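PDB 2DQ0: seryl-tRNA synthetase from Pyrococcus horikoshii, which catalyses the ATP-dependent attachment of serine to tRNA(Ser), and probably also to tRNA(Sec), and works as a homodimer with a class II catalytic core. Local coordinates for residues E329-L334 and R369-A374. Residues are numbered along the deposited sequence; the frame is centred on the assembly and turned at random.
With SSA (5'-O-(N-(L-seryl)-sulfamoyl)adenosine), chain G; SO4 (sulfate ion), chain D.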
loop_
_atom_site.group_PDB
_atom_site.type_symbol
_atom_site.label_atom_id
_atom_site.label_comp_id
_atom_site.label_asym_id
_atom_site.label_seq_id
_atom_site.Cartn_x
_atom_site.Cartn_y
_atom_site.Cartn_z
ATOM N N GLU A 329 -10.170 22.895 -12.724
ATOM C CA GLU A 329 -11.622 22.851 -12.599
ATOM C C GLU A 329 -12.055 22.254 -11.289
ATOM O O GLU A 329 -12.993 22.751 -10.655
ATOM C CB GLU A 329 -12.250 22.051 -13.732
ATOM C CG GLU A 329 -12.446 22.825 -15.022
ATOM C CD GLU A 329 -13.020 21.948 -16.127
ATOM O OE1 GLU A 329 -13.992 21.216 -15.843
ATOM O OE2 GLU A 329 -12.509 21.989 -17.272
ATOM N N LEU A 330 -11.377 21.185 -10.878
ATOM C CA LEU A 330 -11.734 20.530 -9.631
ATOM C C LEU A 330 -11.605 21.468 -8.453
ATOM O O LEU A 330 -12.524 21.577 -7.634
ATOM C CB LEU A 330 -10.869 19.293 -9.398
ATOM C CG LEU A 330 -11.096 18.198 -10.429
ATOM C CD1 LEU A 330 -10.097 17.082 -10.194
ATOM C CD2 LEU A 330 -12.537 17.703 -10.340
ATOM N N PHE A 331 -10.473 22.157 -8.363
ATOM C CA PHE A 331 -10.285 23.065 -7.248
ATOM C C PHE A 331 -11.200 24.270 -7.294
ATOM O O PHE A 331 -11.543 24.829 -6.252
ATOM C CB PHE A 331 -8.813 23.438 -7.125
ATOM C CG PHE A 331 -7.982 22.317 -6.563
ATOM C CD1 PHE A 331 -7.742 22.237 -5.177
ATOM C CD2 PHE A 331 -7.521 21.279 -7.405
ATOM C CE1 PHE A 331 -7.061 21.140 -4.630
ATOM C CE2 PHE A 331 -6.843 20.180 -6.881
ATOM C CZ PHE A 331 -6.605 20.100 -5.479
ATOM N N GLN A 332 -11.624 24.667 -8.489
ATOM C CA GLN A 332 -12.576 25.768 -8.572
ATOM C C GLN A 332 -13.921 25.279 -8.005
ATOM O O GLN A 332 -14.552 25.985 -7.209
ATOM C CB GLN A 332 -12.730 26.259 -10.004
ATOM C CG GLN A 332 -11.480 26.923 -10.524
ATOM C CD GLN A 332 -11.583 27.305 -11.980
ATOM O OE1 GLN A 332 -10.605 27.732 -12.591
ATOM N NE2 GLN A 332 -12.765 27.157 -12.544
ATOM N N GLU A 333 -14.351 24.069 -8.370
ATOM C CA GLU A 333 -15.614 23.557 -7.823
ATOM C C GLU A 333 -15.502 23.391 -6.295
ATOM O O GLU A 333 -16.470 23.588 -5.550
ATOM C CB GLU A 333 -15.999 22.228 -8.487
ATOM C CG GLU A 333 -16.198 22.350 -10.011
ATOM C CD GLU A 333 -17.161 21.314 -10.598
ATOM O OE1 GLU A 333 -16.699 20.344 -11.245
ATOM O OE2 GLU A 333 -18.386 21.481 -10.406
ATOM N N LEU A 334 -14.305 23.028 -5.841
ATOM C CA LEU A 334 -14.016 22.848 -4.429
ATOM C C LEU A 334 -13.890 24.225 -3.758
ATOM O O LEU A 334 -13.669 24.323 -2.544
ATOM C CB LEU A 334 -12.712 22.060 -4.282
ATOM C CG LEU A 334 -12.784 20.608 -3.816
ATOM C CD1 LEU A 334 -14.163 20.085 -3.971
ATOM C CD2 LEU A 334 -11.793 19.769 -4.578
ATOM N N ARG A 369 0.539 26.764 -1.484
ATOM C CA ARG A 369 1.258 25.495 -1.388
ATOM C C ARG A 369 0.857 24.553 -2.514
ATOM O O ARG A 369 -0.335 24.452 -2.850
ATOM C CB ARG A 369 0.979 24.812 -0.039
ATOM C CG ARG A 369 1.206 25.668 1.210
ATOM C CD ARG A 369 2.597 26.267 1.257
ATOM N NE ARG A 369 3.698 25.314 1.044
ATOM C CZ ARG A 369 4.266 24.556 1.991
ATOM N NH1 ARG A 369 5.264 23.739 1.675
ATOM N NH2 ARG A 369 3.847 24.594 3.250
ATOM N N GLU A 370 1.858 23.872 -3.083
ATOM C CA GLU A 370 1.643 22.907 -4.155
ATOM C C GLU A 370 0.560 21.948 -3.750
ATOM O O GLU A 370 0.574 21.406 -2.641
ATOM C CB GLU A 370 2.895 22.083 -4.459
ATOM C CG GLU A 370 2.621 20.963 -5.481
ATOM C CD GLU A 370 3.833 20.107 -5.786
ATOM O OE1 GLU A 370 3.681 19.118 -6.542
ATOM O OE2 GLU A 370 4.936 20.421 -5.280
ATOM N N VAL A 371 -0.361 21.718 -4.674
ATOM C CA VAL A 371 -1.469 20.841 -4.410
ATOM C C VAL A 371 -1.660 19.876 -5.604
ATOM O O VAL A 371 -2.333 18.858 -5.486
ATOM C CB VAL A 371 -2.708 21.713 -4.092
ATOM C CG1 VAL A 371 -3.527 22.013 -5.366
ATOM C CG2 VAL A 371 -3.502 21.068 -2.985
ATOM N N VAL A 372 -1.060 20.210 -6.750
ATOM C CA VAL A 372 -1.095 19.356 -7.942
ATOM C C VAL A 372 0.048 19.683 -8.895
ATOM O O VAL A 372 0.550 20.799 -8.931
ATOM C CB VAL A 372 -2.457 19.414 -8.761
ATOM C CG1 VAL A 372 -3.382 20.431 -8.189
ATOM C CG2 VAL A 372 -2.191 19.715 -10.245
ATOM N N SER A 373 0.452 18.682 -9.668
ATOM C CA SER A 373 1.518 18.823 -10.641
ATOM C C SER A 373 1.071 18.188 -11.956
ATOM O O SER A 373 0.492 17.091 -11.964
ATOM C CB SER A 373 2.772 18.122 -10.130
ATOM O OG SER A 373 3.886 18.984 -10.222
ATOM N N ALA A 374 1.326 18.888 -13.058
ATOM C CA ALA A 374 0.988 18.405 -14.407
ATOM C C ALA A 374 2.258 18.465 -15.256
ATOM O O ALA A 374 2.816 19.529 -15.483
ATOM C CB ALA A 374 -0.100 19.273 -15.029
HETATM N N10 SSA G . 2.484 11.714 -10.871
HETATM C CA SSA G . 2.696 13.146 -10.590
HETATM C CB SSA G . 1.443 13.940 -10.842
HETATM O OG SSA G . 0.438 13.701 -9.851
HETATM C C9 SSA G . 3.128 13.423 -9.155
HETATM O O9 SSA G . 3.144 12.528 -8.314
HETATM N N8 SSA G . 3.504 14.676 -8.871
HETATM S S1 SSA G . 3.926 15.076 -7.373
HETATM O O1S SSA G . 5.100 14.269 -7.073
HETATM O O2S SSA G . 4.012 16.531 -7.355
HETATM O "O5'" SSA G . 2.721 14.584 -6.498
HETATM C "C5'" SSA G . 1.422 15.074 -6.772
HETATM C "C4'" SSA G . 0.787 15.674 -5.557
HETATM O "O4'" SSA G . 0.637 14.687 -4.518
HETATM C "C3'" SSA G . 1.500 16.819 -4.866
HETATM O "O3'" SSA G . 1.296 18.016 -5.588
HETATM C "C2'" SSA G . 0.729 16.837 -3.558
HETATM O "O2'" SSA G . -0.577 17.352 -3.661
HETATM C "C1'" SSA G . 0.668 15.334 -3.253
HETATM N N9 SSA G . 1.837 14.819 -2.547
HETATM C C8 SSA G . 3.106 14.539 -3.030
HETATM N N7 SSA G . 3.927 14.087 -2.117
HETATM C C5 SSA G . 3.158 14.071 -0.957
HETATM C C6 SSA G . 3.451 13.705 0.384
HETATM N N6 SSA G . 4.645 13.268 0.774
HETATM N N1 SSA G . 2.447 13.792 1.310
HETATM C C2 SSA G . 1.233 14.226 0.905
HETATM N N3 SSA G . 0.842 14.606 -0.333
HETATM C C4 SSA G . 1.864 14.514 -1.215
HETATM S S SO4 D . 7.129 22.565 5.057
HETATM O O1 SO4 D . 6.595 21.208 5.294
HETATM O O2 SO4 D . 6.168 23.547 5.594
HETATM O O3 SO4 D . 8.438 22.746 5.721
HETATM O O4 SO4 D . 7.307 22.756 3.607
#
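Phe331, in the last turn of helix 316-333, faces Val371 of strand 367-376, with 9.5 Å between their CA atoms; no hydrogen bond joins the two segments. At Val371 and Val372 the strand forms a classic beta bulge opposite Ile358, and both valines turn their side chains toward the helix. Phe331 reaches across with CG anti to its own carbonyl carbon (chi1 -74°), which sends the ring's far end to the strand. Val371 CG1 sits over one ring face, offset toward the rim, in a CH-pi contact 3.9 Å from the ring centroid. Val372 CG1 approaches obliquely, 3.7 Å from Phe331 CE2. Losing the ring to an alanine at Phe331 is likely to open a gap beneath the bulge and leave the CG1 methyls of Val371 and Val372 without their aromatic partner.

The strand also lines the seryl-adenylate analogue's pocket: the ribose O3' donates a hydrogen bond to Glu370 OE1 (2.8 Å), and O2' a weak one to Val371 O. Phe331 thus packs behind the residue whose carbonyl weakly contacts the ribose. Beyond the pocket, Arg369 NH1 donates a hydrogen bond to O4 of a sulfate ion, probably from the crystallisation liquor (3.0 Å).

Helix 316-333 backs the mainly antiparallel sheet of the class II core: Ala327 and Ile323 touch Val372 and Ala374, respectively, strands 354-362 and 398-406 pair with strand 367-376, and helix 190-209 packs against Leu330 and Leu334.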